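Local structure of fructokinase (Xylella fastidiosa, 3LKI) at residues Q225-T230 with H237-T242; H134-S139 with S164-F169; D262-G267 with S294-A299. The protein probably catalyses the ATP-dependent phosphorylation of fructose as a carbohydrate kinase of the PfkB family. All coordinates share one frame; numbering follows the deposited sequence.

Contact 1: residues Q225-T230 with H237-T242. With ATP (adenosine-5'-triphosphate), chain E.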
# COMPACT_ATOMS: atom_id res chain seq x y z
N GLN B 225 -29.73 15.88 -18.16
CA GLN B 225 -30.11 16.86 -19.18
C GLN B 225 -29.00 16.90 -20.24
O GLN B 225 -29.21 17.37 -21.35
CB GLN B 225 -30.26 18.25 -18.56
CG GLN B 225 -31.46 18.42 -17.63
CD GLN B 225 -32.80 18.22 -18.33
OE1 GLN B 225 -32.95 18.54 -19.51
NE2 GLN B 225 -33.78 17.70 -17.60
N LEU B 226 -27.82 16.41 -19.88
CA LEU B 226 -26.69 16.40 -20.81
C LEU B 226 -25.83 15.16 -20.64
O LEU B 226 -25.45 14.80 -19.52
CB LEU B 226 -25.82 17.65 -20.59
CG LEU B 226 -24.50 17.73 -21.36
CD1 LEU B 226 -24.78 17.92 -22.85
CD2 LEU B 226 -23.68 18.90 -20.84
N LEU B 227 -25.51 14.52 -21.76
CA LEU B 227 -24.67 13.32 -21.79
C LEU B 227 -23.48 13.49 -22.73
O LEU B 227 -23.64 13.85 -23.90
CB LEU B 227 -25.47 12.09 -22.24
CG LEU B 227 -24.60 10.85 -22.55
CD1 LEU B 227 -23.95 10.35 -21.27
CD2 LEU B 227 -25.45 9.75 -23.20
N LEU B 228 -22.29 13.21 -22.22
CA LEU B 228 -21.09 13.30 -23.03
C LEU B 228 -20.48 11.91 -23.11
O LEU B 228 -20.25 11.27 -22.08
CB LEU B 228 -20.10 14.26 -22.40
CG LEU B 228 -20.68 15.60 -21.97
CD1 LEU B 228 -19.63 16.30 -21.20
CD2 LEU B 228 -21.13 16.44 -23.17
N VAL B 229 -20.23 11.45 -24.32
CA VAL B 229 -19.62 10.14 -24.52
C VAL B 229 -18.27 10.37 -25.18
O VAL B 229 -18.19 10.97 -26.25
CB VAL B 229 -20.49 9.25 -25.42
CG1 VAL B 229 -19.84 7.89 -25.56
CG2 VAL B 229 -21.88 9.13 -24.84
N THR B 230 -17.20 9.90 -24.54
CA THR B 230 -15.87 10.09 -25.09
C THR B 230 -15.22 8.84 -25.66
O THR B 230 -15.81 7.76 -25.69
CB THR B 230 -14.90 10.66 -24.03
OG1 THR B 230 -14.73 9.70 -22.97
CG2 THR B 230 -15.43 11.96 -23.45
N HIS B 237 -19.06 12.86 -28.30
CA HIS B 237 -20.44 13.06 -28.69
C HIS B 237 -21.21 13.60 -27.50
O HIS B 237 -20.94 13.23 -26.35
CB HIS B 237 -21.07 11.74 -29.16
CG HIS B 237 -20.43 11.17 -30.39
ND1 HIS B 237 -19.15 10.65 -30.39
CD2 HIS B 237 -20.88 11.06 -31.66
CE1 HIS B 237 -18.85 10.23 -31.61
NE2 HIS B 237 -19.88 10.47 -32.40
N TRP B 238 -22.16 14.48 -27.78
CA TRP B 238 -22.98 15.06 -26.72
C TRP B 238 -24.44 14.85 -27.09
O TRP B 238 -24.80 14.82 -28.27
CB TRP B 238 -22.69 16.56 -26.53
CG TRP B 238 -22.95 17.42 -27.74
CD1 TRP B 238 -22.06 17.76 -28.71
CD2 TRP B 238 -24.20 18.02 -28.11
NE1 TRP B 238 -22.67 18.54 -29.67
CE2 TRP B 238 -23.98 18.72 -29.33
CE3 TRP B 238 -25.47 18.04 -27.54
CZ2 TRP B 238 -25.00 19.43 -29.98
CZ3 TRP B 238 -26.49 18.75 -28.19
CH2 TRP B 238 -26.24 19.43 -29.40
N TYR B 239 -25.28 14.68 -26.07
CA TYR B 239 -26.70 14.48 -26.27
C TYR B 239 -27.47 15.23 -25.19
O TYR B 239 -27.05 15.28 -24.03
CB TYR B 239 -27.06 13.00 -26.15
CG TYR B 239 -26.24 12.07 -27.01
CD1 TYR B 239 -26.68 11.68 -28.28
CD2 TYR B 239 -25.03 11.56 -26.55
CE1 TYR B 239 -25.93 10.80 -29.07
CE2 TYR B 239 -24.28 10.68 -27.32
CZ TYR B 239 -24.73 10.30 -28.57
OH TYR B 239 -23.94 9.46 -29.33
N THR B 240 -28.60 15.80 -25.57
CA THR B 240 -29.49 16.49 -24.65
C THR B 240 -30.83 15.85 -24.96
O THR B 240 -30.92 14.99 -25.84
CB THR B 240 -29.59 18.00 -24.95
OG1 THR B 240 -30.15 18.17 -26.26
CG2 THR B 240 -28.22 18.67 -24.86
N ARG B 241 -31.89 16.27 -24.28
CA ARG B 241 -33.19 15.68 -24.55
C ARG B 241 -33.78 16.15 -25.87
O ARG B 241 -34.72 15.55 -26.37
CB ARG B 241 -34.15 15.98 -23.40
CG ARG B 241 -33.69 15.36 -22.10
CD ARG B 241 -34.67 15.54 -20.97
NE ARG B 241 -34.08 15.07 -19.73
CZ ARG B 241 -34.76 14.65 -18.67
NH1 ARG B 241 -36.09 14.65 -18.70
NH2 ARG B 241 -34.12 14.25 -17.58
N THR B 242 -33.20 17.20 -26.45
CA THR B 242 -33.70 17.75 -27.71
C THR B 242 -32.80 17.61 -28.93
O THR B 242 -33.23 17.87 -30.05
CB THR B 242 -34.04 19.24 -27.53
OG1 THR B 242 -32.86 19.94 -27.11
CG2 THR B 242 -35.13 19.41 -26.48
PG ATP E . -9.63 8.53 -18.45
O1G ATP E . -10.65 7.50 -18.08
O2G ATP E . -9.51 9.64 -17.41
O3G ATP E . -8.27 7.86 -18.69
PB ATP E . -11.19 8.65 -20.95
O1B ATP E . -10.72 7.39 -21.66
O2B ATP E . -12.51 8.73 -20.26
O3B ATP E . -10.14 9.18 -19.82
PA ATP E . -10.62 9.95 -23.52
O1A ATP E . -9.26 9.33 -23.69
O2A ATP E . -11.77 9.47 -24.34
O3A ATP E . -11.10 9.88 -21.96
O5' ATP E . -10.78 11.79 -23.22
C5' ATP E . -10.63 13.03 -22.59
C4' ATP E . -10.77 14.14 -23.61
O4' ATP E . -9.38 14.46 -23.72
C3' ATP E . -11.09 13.76 -25.09
O3' ATP E . -12.47 13.80 -25.40
C2' ATP E . -10.28 14.74 -25.83
O2' ATP E . -10.96 16.02 -25.92
C1' ATP E . -8.99 14.80 -25.05
N9 ATP E . -8.02 13.76 -25.62
C8 ATP E . -7.69 12.50 -25.15
N7 ATP E . -6.78 11.87 -25.94
C5 ATP E . -6.50 12.70 -26.93
C6 ATP E . -5.61 12.71 -28.14
N6 ATP E . -4.84 11.63 -28.40
N1 ATP E . -5.60 13.84 -28.98
C2 ATP E . -6.38 14.98 -28.75
N3 ATP E . -7.22 15.04 -27.66
C4 ATP E . -7.31 13.96 -26.74
O HOH W 1 -31.64 18.24 -22.16
O HOH W 2 -17.16 9.84 -28.64

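Contact 2: residues H134-S139 with S164-F169. With PO4 (phosphate ion), chain D.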
# COMPACT_ATOMS: atom_id res chain seq x y z
N HIS B 134 -19.60 17.41 -8.11
CA HIS B 134 -19.12 16.38 -9.02
C HIS B 134 -18.67 15.13 -8.32
O HIS B 134 -17.98 15.19 -7.30
CB HIS B 134 -17.97 16.92 -9.88
CG HIS B 134 -17.42 15.91 -10.84
ND1 HIS B 134 -16.27 15.18 -10.59
CD2 HIS B 134 -17.90 15.46 -12.02
CE1 HIS B 134 -16.08 14.32 -11.58
NE2 HIS B 134 -17.06 14.47 -12.45
N ALA B 135 -19.07 13.98 -8.87
CA ALA B 135 -18.72 12.69 -8.28
C ALA B 135 -18.47 11.61 -9.33
O ALA B 135 -18.74 11.80 -10.52
CB ALA B 135 -19.80 12.25 -7.32
N CYS B 136 -17.93 10.49 -8.88
CA CYS B 136 -17.60 9.36 -9.75
C CYS B 136 -18.05 8.06 -9.10
O CYS B 136 -18.42 8.04 -7.93
CB CYS B 136 -16.09 9.34 -10.00
SG CYS B 136 -15.50 10.77 -10.95
N SER B 137 -18.00 6.96 -9.86
CA SER B 137 -18.44 5.67 -9.33
C SER B 137 -17.48 5.00 -8.36
O SER B 137 -17.87 4.06 -7.67
CB SER B 137 -18.77 4.71 -10.48
OG SER B 137 -17.60 4.25 -11.14
N ASN B 138 -16.24 5.47 -8.29
CA ASN B 138 -15.28 4.86 -7.38
C ASN B 138 -15.68 5.04 -5.92
O ASN B 138 -15.26 4.25 -5.06
CB ASN B 138 -13.87 5.40 -7.64
CG ASN B 138 -13.38 5.06 -9.05
OD1 ASN B 138 -13.37 3.90 -9.45
ND2 ASN B 138 -12.99 6.09 -9.80
N SER B 139 -16.49 6.05 -5.63
CA SER B 139 -16.94 6.26 -4.25
C SER B 139 -18.25 5.49 -4.03
O SER B 139 -19.03 5.80 -3.12
CB SER B 139 -17.14 7.74 -3.96
OG SER B 139 -18.16 8.30 -4.77
N SER B 164 -22.95 16.76 -11.35
CA SER B 164 -22.16 16.19 -12.43
C SER B 164 -21.66 14.81 -12.02
O SER B 164 -21.15 14.63 -10.92
CB SER B 164 -20.97 17.11 -12.73
OG SER B 164 -20.04 16.48 -13.58
N PHE B 165 -21.81 13.85 -12.92
CA PHE B 165 -21.39 12.48 -12.65
C PHE B 165 -20.59 11.88 -13.81
O PHE B 165 -21.10 11.72 -14.91
CB PHE B 165 -22.62 11.62 -12.35
CG PHE B 165 -22.30 10.19 -11.96
CD1 PHE B 165 -21.42 9.92 -10.91
CD2 PHE B 165 -22.91 9.13 -12.61
CE1 PHE B 165 -21.15 8.59 -10.52
CE2 PHE B 165 -22.65 7.80 -12.23
CZ PHE B 165 -21.77 7.54 -11.18
N ASP B 166 -19.33 11.58 -13.54
CA ASP B 166 -18.45 10.94 -14.52
C ASP B 166 -18.39 9.49 -14.04
O ASP B 166 -17.82 9.21 -12.98
CB ASP B 166 -17.05 11.56 -14.46
CG ASP B 166 -16.02 10.77 -15.28
OD1 ASP B 166 -14.82 11.07 -15.15
OD2 ASP B 166 -16.41 9.87 -16.05
N LEU B 167 -18.97 8.57 -14.80
CA LEU B 167 -18.99 7.16 -14.39
C LEU B 167 -17.62 6.71 -13.89
O LEU B 167 -17.48 6.31 -12.73
CB LEU B 167 -19.46 6.26 -15.54
CG LEU B 167 -20.03 4.91 -15.08
CD1 LEU B 167 -21.23 5.17 -14.17
CD2 LEU B 167 -20.46 4.06 -16.27
N ASN B 168 -16.62 6.80 -14.76
CA ASN B 168 -15.26 6.43 -14.38
C ASN B 168 -15.24 5.03 -13.75
O ASN B 168 -14.64 4.80 -12.70
CB ASN B 168 -14.72 7.46 -13.39
CG ASN B 168 -13.22 7.54 -13.39
OD1 ASN B 168 -12.54 6.77 -12.70
ND2 ASN B 168 -12.68 8.47 -14.17
N PHE B 169 -15.91 4.10 -14.41
CA PHE B 169 -16.03 2.73 -13.94
C PHE B 169 -14.70 1.95 -13.98
O PHE B 169 -14.10 1.79 -15.04
CB PHE B 169 -17.10 2.01 -14.77
CG PHE B 169 -17.46 0.65 -14.26
CD1 PHE B 169 -17.57 0.40 -12.90
CD2 PHE B 169 -17.73 -0.38 -15.15
CE1 PHE B 169 -17.94 -0.85 -12.43
CE2 PHE B 169 -18.11 -1.65 -14.70
CZ PHE B 169 -18.21 -1.88 -13.33
P PO4 D . -9.05 8.40 -13.44
O1 PO4 D . -7.96 7.82 -14.28
O2 PO4 D . -10.01 9.13 -14.31
O3 PO4 D . -9.76 7.29 -12.72
O4 PO4 D . -8.46 9.34 -12.44

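Contact 3: residues D262-G267 with S294-A299. With ATP (adenosine-5'-triphosphate), chain E.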
# COMPACT_ATOMS: atom_id res chain seq x y z
N ASP B 262 -10.50 13.37 -16.85
CA ASP B 262 -10.76 14.23 -15.70
C ASP B 262 -10.45 15.68 -16.05
O ASP B 262 -11.13 16.59 -15.58
CB ASP B 262 -9.93 13.80 -14.49
CG ASP B 262 -10.24 12.37 -14.04
OD1 ASP B 262 -11.43 11.97 -14.06
OD2 ASP B 262 -9.28 11.68 -13.65
N ALA B 263 -9.42 15.89 -16.86
CA ALA B 263 -9.04 17.23 -17.28
C ALA B 263 -10.18 17.80 -18.12
O ALA B 263 -10.54 18.97 -17.98
CB ALA B 263 -7.77 17.18 -18.10
N PHE B 264 -10.72 16.96 -19.01
CA PHE B 264 -11.83 17.34 -19.87
C PHE B 264 -12.98 17.79 -18.96
O PHE B 264 -13.54 18.88 -19.14
CB PHE B 264 -12.29 16.15 -20.71
CG PHE B 264 -13.45 16.44 -21.62
CD1 PHE B 264 -13.24 16.96 -22.90
CD2 PHE B 264 -14.76 16.20 -21.21
CE1 PHE B 264 -14.31 17.24 -23.74
CE2 PHE B 264 -15.84 16.48 -22.05
CZ PHE B 264 -15.61 16.99 -23.32
N VAL B 265 -13.32 16.96 -17.98
CA VAL B 265 -14.40 17.28 -17.06
C VAL B 265 -14.08 18.58 -16.34
O VAL B 265 -14.96 19.42 -16.15
CB VAL B 265 -14.63 16.16 -16.01
CG1 VAL B 265 -15.64 16.62 -14.95
CG2 VAL B 265 -15.14 14.90 -16.72
N GLY B 266 -12.82 18.75 -15.96
CA GLY B 266 -12.39 19.96 -15.28
C GLY B 266 -12.67 21.21 -16.10
O GLY B 266 -13.29 22.15 -15.61
N GLY B 267 -12.23 21.21 -17.35
CA GLY B 267 -12.46 22.35 -18.21
C GLY B 267 -13.94 22.64 -18.40
O GLY B 267 -14.35 23.80 -18.40
N SER B 294 -19.27 25.41 -28.12
CA SER B 294 -18.25 26.35 -27.68
C SER B 294 -17.61 25.91 -26.36
O SER B 294 -16.40 25.96 -26.20
CB SER B 294 -18.86 27.75 -27.51
OG SER B 294 -17.95 28.60 -26.84
N THR B 295 -18.45 25.47 -25.43
CA THR B 295 -17.98 25.02 -24.13
C THR B 295 -17.22 23.70 -24.22
O THR B 295 -16.19 23.51 -23.56
CB THR B 295 -19.16 24.87 -23.15
OG1 THR B 295 -19.68 26.17 -22.85
CG2 THR B 295 -18.71 24.18 -21.85
N LEU B 296 -17.73 22.76 -25.01
CA LEU B 296 -17.05 21.48 -25.15
C LEU B 296 -15.72 21.66 -25.87
O LEU B 296 -14.79 20.89 -25.65
CB LEU B 296 -17.94 20.47 -25.88
CG LEU B 296 -19.27 20.15 -25.18
CD1 LEU B 296 -20.05 19.14 -26.00
CD2 LEU B 296 -19.00 19.61 -23.78
N ARG B 297 -15.61 22.69 -26.72
CA ARG B 297 -14.35 22.94 -27.42
C ARG B 297 -13.28 23.28 -26.37
O ARG B 297 -12.18 22.73 -26.40
CB ARG B 297 -14.46 24.10 -28.42
CG ARG B 297 -13.09 24.46 -29.05
CD ARG B 297 -13.15 25.59 -30.09
NE ARG B 297 -13.92 25.20 -31.27
CZ ARG B 297 -15.14 25.65 -31.55
NH1 ARG B 297 -15.73 26.51 -30.72
NH2 ARG B 297 -15.77 25.23 -32.64
N PHE B 298 -13.62 24.18 -25.46
CA PHE B 298 -12.72 24.58 -24.38
C PHE B 298 -12.34 23.33 -23.56
O PHE B 298 -11.17 23.12 -23.26
CB PHE B 298 -13.42 25.61 -23.47
CG PHE B 298 -12.59 26.04 -22.30
CD1 PHE B 298 -11.76 27.16 -22.39
CD2 PHE B 298 -12.64 25.35 -21.09
CE1 PHE B 298 -11.00 27.57 -21.30
CE2 PHE B 298 -11.88 25.76 -19.99
CZ PHE B 298 -11.06 26.87 -20.09
N ALA B 299 -13.34 22.53 -23.18
CA ALA B 299 -13.06 21.33 -22.39
C ALA B 299 -12.11 20.40 -23.14
O ALA B 299 -11.19 19.84 -22.55
CB ALA B 299 -14.35 20.60 -22.04
PG ATP E . -9.63 8.53 -18.45
O1G ATP E . -10.65 7.50 -18.08
O2G ATP E . -9.51 9.64 -17.41
O3G ATP E . -8.27 7.86 -18.69
PB ATP E . -11.19 8.65 -20.95
O1B ATP E . -10.72 7.39 -21.66
O2B ATP E . -12.51 8.73 -20.26
O3B ATP E . -10.14 9.18 -19.82
PA ATP E . -10.62 9.95 -23.52
O1A ATP E . -9.26 9.33 -23.69
O2A ATP E . -11.77 9.47 -24.34
O3A ATP E . -11.10 9.88 -21.96
O5' ATP E . -10.78 11.79 -23.22
C5' ATP E . -10.63 13.03 -22.59
C4' ATP E . -10.77 14.14 -23.61
O4' ATP E . -9.38 14.46 -23.72
C3' ATP E . -11.09 13.76 -25.09
O3' ATP E . -12.47 13.80 -25.40
C2' ATP E . -10.28 14.74 -25.83
O2' ATP E . -10.96 16.02 -25.92
C1' ATP E . -8.99 14.80 -25.05
N9 ATP E . -8.02 13.76 -25.62
C8 ATP E . -7.69 12.50 -25.15
N7 ATP E . -6.78 11.87 -25.94
C5 ATP E . -6.50 12.70 -26.93
C6 ATP E . -5.61 12.71 -28.14
N6 ATP E . -4.84 11.63 -28.40
N1 ATP E . -5.60 13.84 -28.98
C2 ATP E . -6.38 14.98 -28.75
N3 ATP E . -7.22 15.04 -27.66
C4 ATP E . -7.31 13.96 -26.74

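Contact 1: residues Q225-T230 with H237-T242
Leu227 and Tyr239 form an antiparallel hydrogen-bonded pair, with Leu227 N to Tyr239 O and Tyr239 N to Leu227 O both at 2.8 Å. Val229 and His237 make the next such pair, joined by Val229 N to His237 O and His237 N to Val229 O. The closely packed part is the row of side chains along the strands. The Tyr239 ring lies alongside Leu227 with CD2 3.8 Å from Leu227 CD2, and meets Val229 CG2 with its CE2 edge. At the non-hydrogen-bonded pair, Leu228 CD2 meets Trp238 CB at 3.7 Å across the hairpin; Trp238 CG lies between the backbone N and the carbonyl carbon (chi1 61°), and the indole leads away towards helix 289-307.

The outer end is looser and partly wet. Gln225 lays NE2 over one guanidinium face of Arg241, 3.4 Å from CZ, with the planes 16° apart; the Arg241 NH2 instead bonds the carbonyls of Gly222 and Ala224. One water donates to Gln225 O and OE1 and accepts from Arg241 N. At the inner end a second water joins Val229 O to His237 ND1, and Thr230 OG1 reaches ATP O2A through a weak 3.3 Å bond. The arrangement is a beta hairpin at the antiparallel margin of the ribokinase-type sheet, its first strand ending at the nucleotide site.

Contact 2: residues H134-S139 with S164-F169
Ser137 grips Leu167 O twice, with its backbone N at 3.0 Å and its OG at 2.6 Å, the two donors arriving from opposite faces of the carbonyl plane. The hydroxyl gets there because it sits between the backbone N and the carbonyl carbon (chi1 72°), which folds OG back alongside its own amide. This pair of hydrogen bonds to one carbonyl oxygen fixes the chain just beyond two parallel strands, joined by Ala135 N to Ser164 O at 3.0 Å and by Asp166 N to Ala135 O.

Phe165 holds CG opposite its backbone N, and the ring then runs beside the neighbouring strand: CE1 lies 3.5 Å from Cys136 C and CZ approaches Ser137 CB. On the other sheet face, Cys136 SG packs 3.9 Å from Asp166 CB. Farther along, Asn168 turns CB towards Cys136 CB, while its amide meets that of Asn138 with the planes 81° apart. Asn138 ND2 gives OD1 of Asn168 a 3.0 Å bond from above the carbonyl plane, although OD1 lies close to the plane of the donor amide. The opposite end of the Asn168 amide is also held, ND2 donating to O2 of a bound phosphate, probably from the crystallisation liquor, at 2.8 Å with an angle of 167°. Asn138 ND2 has a weak second bond to Glu12, and Asp166 forms a long, weak ion pair with Lys195, an ATP-binding residue. Helix 143-158 connects the strands, making this a beta-alpha-beta crossover of the Rossmann-like ribokinase core, with Asn168 in the loop after strand 162-166 near the nucleotide.

Contact 3: residues D262-G267 with S294-A299
Helices 262-267 and 294-299 run at 137° to each other with their axes 8.5 Å apart, and their backbones come closest where Gly267 CA lies 4.3 Å from Ala299 CA. The lack of a side chain on Gly267 permits this approach, since the direction a CB would take points at the Ala299 backbone. Ala299 faces the other helix and sets its methyl over one face of the Phe264 ring, a CH-pi contact with CB 3.9 Å from the centroid and 16° off the ring normal. Ala299 CB also lies 3.5 Å from Phe264 O. Phe264 carries CG opposite its backbone N (chi1 179°), which swings the ring across to the second helix, where CZ meets Leu296 CD2 at 4.3 Å. Near the glycine, the edge of the Phe298 ring reaches Gly267 O, with CE2 at 3.5 Å. The two segments are joined by packing, without hydrogen bonds between them.

Phe264 also borders the nucleotide, CD1 being 3.8 Å from ATP C4'. Among its neighbours, helix 260-275 packs Val265 against Val42 of helix 38-49, while helix 289-307 turns Phe298 towards helix 319-328 and Leu296 towards Leu228 and Trp238 on strands 226-230 and 236-239.

In the fold
From the N terminus, contact 2 comes first: it closes the crossover from strand 130-136 through helix 143-158 to strand 162-166. Contact 1 follows as a short hairpin, 226-230 with 236-239, at the antiparallel side of the same sheet, and contact 3 closes the helical excursion from 262-267 to 294-299. The three loops are in series, and none encloses or crosses another. Contacts 1 and 2 do not touch, their nearest atoms being about 7 Å apart, but contact 3 touches both. Leu228 CD1 meets Phe264 CE2 at 3.9 Å, and His134 packs on Val265. Thus the helix pair spans the two sheet regions, and contacts 1 and 3 both border ATP.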